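Local coordinates for protein pilus tip adhesin Cpa (Streptococcus pyogenes, PDB 4C0Z) that forms the pilus tip and can attach covalently to host-cell targets through reactive thioester bonds, one of them in this N-terminal domain, at residues Asp23-Gly28 and Pro34-His39; Leu41-Asn44 and Glu50-Ala53. All coordinates share one frame; numbering follows the deposited sequence.

Interaction 1 (Asp23-Gly28 and Pro34-His39)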
# COMPACT_ATOMS: atom_id res chain seq x y z
N ASP I 23 -1.66 9.98 11.90
CA ASP I 23 -1.75 8.70 12.56
C ASP I 23 -1.52 8.98 14.09
O ASP I 23 -0.44 9.46 14.47
CB ASP I 23 -0.69 7.73 11.98
CG ASP I 23 -0.85 6.28 12.42
OD1 ASP I 23 -1.81 5.98 13.18
OD2 ASP I 23 -0.10 5.43 11.94
N SER I 24 -2.52 8.71 14.94
CA SER I 24 -2.42 8.89 16.39
C SER I 24 -1.73 7.69 17.09
O SER I 24 -1.43 7.78 18.29
CB SER I 24 -3.78 9.19 17.01
OG SER I 24 -4.60 8.04 17.04
N TYR I 25 -1.47 6.57 16.35
CA TYR I 25 -0.74 5.45 16.92
C TYR I 25 0.73 5.88 16.82
O TYR I 25 1.41 5.62 15.84
CB TYR I 25 -1.00 4.12 16.17
CG TYR I 25 -0.32 2.95 16.85
CD1 TYR I 25 -0.76 2.50 18.10
CD2 TYR I 25 0.79 2.34 16.29
CE1 TYR I 25 -0.13 1.44 18.74
CE2 TYR I 25 1.43 1.27 16.92
CZ TYR I 25 0.95 0.82 18.14
OH TYR I 25 1.59 -0.22 18.78
N SER I 26 1.16 6.61 17.85
CA SER I 26 2.44 7.30 17.95
C SER I 26 2.83 7.41 19.45
O SER I 26 2.03 7.07 20.30
CB SER I 26 2.23 8.70 17.36
OG SER I 26 3.42 9.45 17.31
N LYS I 27 4.05 7.90 19.76
CA LYS I 27 4.52 8.07 21.15
C LYS I 27 3.46 8.80 21.98
O LYS I 27 2.94 9.84 21.56
CB LYS I 27 5.85 8.85 21.22
CG LYS I 27 7.09 8.00 20.99
CD LYS I 27 8.36 8.83 21.12
CE LYS I 27 9.61 8.03 20.91
NZ LYS I 27 10.01 7.34 22.16
N GLY I 28 3.10 8.22 23.12
CA GLY I 28 2.06 8.78 23.97
C GLY I 28 0.78 7.96 23.95
O GLY I 28 -0.02 8.02 24.90
N PRO I 34 6.81 1.23 18.20
CA PRO I 34 7.11 1.63 16.82
C PRO I 34 7.36 0.43 15.87
O PRO I 34 7.49 0.64 14.67
CB PRO I 34 8.35 2.50 16.97
CG PRO I 34 9.02 2.00 18.17
CD PRO I 34 7.95 1.50 19.10
N LEU I 35 7.39 -0.79 16.41
CA LEU I 35 7.62 -2.01 15.64
C LEU I 35 6.31 -2.72 15.27
O LEU I 35 6.35 -3.70 14.53
CB LEU I 35 8.55 -2.97 16.41
CG LEU I 35 9.91 -2.44 16.85
CD1 LEU I 35 10.67 -3.52 17.57
CD2 LEU I 35 10.72 -1.89 15.67
N LYS I 36 5.16 -2.22 15.76
CA LYS I 36 3.84 -2.79 15.49
C LYS I 36 3.17 -2.09 14.33
O LYS I 36 3.19 -0.85 14.26
CB LYS I 36 2.97 -2.77 16.75
CG LYS I 36 3.35 -3.83 17.76
CD LYS I 36 2.41 -3.85 18.95
CE LYS I 36 2.79 -4.92 19.94
NZ LYS I 36 1.85 -4.97 21.09
N THR I 37 2.59 -2.86 13.42
CA THR I 37 1.91 -2.36 12.22
C THR I 37 0.49 -1.82 12.49
O THR I 37 -0.36 -1.84 11.59
CB THR I 37 1.89 -3.46 11.13
OG1 THR I 37 1.35 -4.67 11.69
CG2 THR I 37 3.26 -3.70 10.51
N TYR I 38 0.23 -1.30 13.69
CA TYR I 38 -1.08 -0.73 13.99
C TYR I 38 -1.14 0.72 13.46
O TYR I 38 -0.11 1.35 13.24
CB TYR I 38 -1.34 -0.72 15.50
CG TYR I 38 -1.68 -2.05 16.13
CD1 TYR I 38 -2.70 -2.85 15.61
CD2 TYR I 38 -1.09 -2.45 17.33
CE1 TYR I 38 -3.07 -4.05 16.23
CE2 TYR I 38 -1.45 -3.64 17.96
CZ TYR I 38 -2.44 -4.44 17.41
OH TYR I 38 -2.78 -5.63 18.03
N HIS I 39 -2.37 1.21 13.26
CA HIS I 39 -2.66 2.59 12.87
C HIS I 39 -3.90 3.01 13.59
O HIS I 39 -4.75 2.17 13.91
CB HIS I 39 -2.86 2.74 11.34
CG HIS I 39 -1.66 2.32 10.56
ND1 HIS I 39 -0.57 3.17 10.41
CD2 HIS I 39 -1.36 1.12 10.01
CE1 HIS I 39 0.34 2.46 9.77
NE2 HIS I 39 -0.10 1.23 9.48

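Interaction 2 (Leu41-Asn44 and Glu50-Ala53)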
# COMPACT_ATOMS: atom_id res chain seq x y z
N LEU I 41 -5.78 6.36 12.58
CA LEU I 41 -5.89 7.58 11.81
C LEU I 41 -7.00 8.46 12.28
O LEU I 41 -8.09 7.99 12.61
CB LEU I 41 -5.99 7.30 10.30
CG LEU I 41 -4.98 6.29 9.72
CD1 LEU I 41 -5.31 5.93 8.29
CD2 LEU I 41 -3.56 6.78 9.86
N LYS I 42 -6.69 9.75 12.34
CA LYS I 42 -7.63 10.78 12.80
C LYS I 42 -7.58 12.00 11.91
O LYS I 42 -6.56 12.26 11.27
CB LYS I 42 -7.29 11.19 14.24
CG LYS I 42 -8.20 10.60 15.31
CD LYS I 42 -7.93 9.16 15.66
CE LYS I 42 -8.28 8.83 17.09
NZ LYS I 42 -9.35 7.82 17.17
N VAL I 43 -8.67 12.76 11.90
CA VAL I 43 -8.79 14.07 11.26
C VAL I 43 -9.38 15.01 12.30
O VAL I 43 -10.26 14.61 13.06
CB VAL I 43 -9.55 14.16 9.90
CG1 VAL I 43 -8.84 13.40 8.81
CG2 VAL I 43 -11.01 13.72 10.02
N ASN I 44 -8.87 16.25 12.35
CA ASN I 44 -9.41 17.30 13.21
C ASN I 44 -9.12 18.68 12.59
O ASN I 44 -8.29 18.80 11.68
CB ASN I 44 -8.98 17.16 14.69
CG ASN I 44 -7.67 17.80 15.07
OD1 ASN I 44 -6.72 17.86 14.32
ND2 ASN I 44 -7.60 18.24 16.29
N GLU I 50 -11.60 14.97 17.47
CA GLU I 50 -10.95 14.08 16.51
C GLU I 50 -12.01 13.16 15.94
O GLU I 50 -12.84 12.64 16.69
CB GLU I 50 -9.89 13.19 17.18
CG GLU I 50 -8.71 13.90 17.79
CD GLU I 50 -7.71 12.93 18.41
OE1 GLU I 50 -8.13 12.01 19.14
OE2 GLU I 50 -6.50 13.11 18.16
N TYR I 51 -11.95 12.91 14.65
CA TYR I 51 -12.86 11.99 13.97
C TYR I 51 -12.05 10.76 13.55
O TYR I 51 -10.95 10.92 13.05
CB TYR I 51 -13.49 12.69 12.74
CG TYR I 51 -14.34 13.88 13.11
CD1 TYR I 51 -13.79 15.15 13.25
CD2 TYR I 51 -15.70 13.72 13.40
CE1 TYR I 51 -14.57 16.24 13.63
CE2 TYR I 51 -16.49 14.81 13.78
CZ TYR I 51 -15.92 16.07 13.89
OH TYR I 51 -16.70 17.14 14.27
N GLN I 52 -12.58 9.54 13.80
CA GLN I 52 -11.91 8.30 13.40
C GLN I 52 -11.84 8.29 11.86
O GLN I 52 -12.86 8.49 11.20
CB GLN I 52 -12.66 7.05 13.93
CG GLN I 52 -11.93 5.72 13.66
CD GLN I 52 -10.64 5.60 14.44
OE1 GLN I 52 -10.62 5.82 15.65
NE2 GLN I 52 -9.54 5.25 13.78
N ALA I 53 -10.63 8.13 11.32
CA ALA I 53 -10.41 8.10 9.87
C ALA I 53 -9.81 6.79 9.41
O ALA I 53 -9.20 6.07 10.20
CB ALA I 53 -9.52 9.26 9.44
O HOH W 1 -7.58 4.24 11.52

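Interaction 1 (Asp23-Gly28 and Pro34-His39)
The Y25 ring meets Y38 at two levels. Y38 CB lies over one face of it, 3.7 Å from the ring centroid and close to the ring normal, which satisfies a CH-pi contact. Beyond CB, the Y38 ring turns its edge toward that same face, the planes 82° apart and the centroids 5.7 Å apart, so the pair is T-shaped. Y25 CG stands anti to its own N (chi1 -175°), extending the phenol across to the other segment; there OH touches K36 CB at 3.5 Å while bonding to the backbone N of S33. At the other end, H39 ND1 donates to D23 OD2 over 2.8 Å. The N-H...O angle is 154°, and the imidazole approaches from above the carboxylate plane. D23 OD1 takes the backbone N of Y25 at 3.2 Å, an Asx turn, and also the N of N40; with both oxygens engaged, the carboxylate's rotation is restricted. Both segments belong to the loop joining strands 19-23 and 41-44: F62 stacks on H39, whose side chain is about 7 Å from bound spermidine, L124 of helix 123-138 touches both tyrosines, and L157 of helix 151-157 packs on Y38.

Interaction 2 (Leu41-Asn44 and Glu50-Ala53)
V43 and Y51 form the antiparallel hydrogen-bonded pair of a beta hairpin, made by strands 41-44 and 51-56 of the closed six-stranded barrel; strand 51-56 carries C55, the cysteine of the thioester cross-link with Q204. Y51 N reaches V43 O at 2.9 Å, and V43 N returns a bond to Y51 O at 3.1 Å, this one in the carbonyl plane. A53 N donates directly to L41 O at 2.9 Å, from above the carbonyl plane, the return link passing through water. K42 and Q52 make the intervening non-hydrogen-bonded pair, and their side chains share one face. Bends at chi2 in both, and at chi4 in K42, bring the polar ends together: K42 NZ donates to Q52 OE1 at 2.8 Å, again from above the amide plane. K42 CG packs on E50 CB at 3.6 Å, so the lysine stem runs past the glutamate, but its ammonium makes no salt bridge there. On the opposite face V43 CG2 meets Y51 CB at 3.8 Å, side chains crossing at about a right angle.

Further out, N40 OD1 accepts from both K42 NZ and Q52 NE2, fixing which way the Q52 amide is turned, while Y22 OH bonds E50 OE2. L206 of strand 205-211 covers L41 and V43. The linking water accepts from L41 N, donates to A53 O at 2.8 Å, and takes a weak bond from Q52 NE2 at 3.2 Å.

How the interactions relate
Interaction 1 closes a loop and interaction 2 follows it, pairing the strand that loop leads into with the next one. Their centres are 14 Å apart, yet they touch where D23 CB meets L41 CD2 at 3.7 Å. The 41-44/50-53 hairpin lies nearer the middle of the chain, about 9 Å from its centre against 15 Å, but a smaller share of its touching residues is buried, four of eight against three of five. Regular backbone bonding dominates the hairpin, whereas 23-28 and 34-39 have no strand pairing across them and depend on one tyrosine face, met by another ring's edge, and on one His-carboxylate bond. N40, lying between the two, serves polar groups of both.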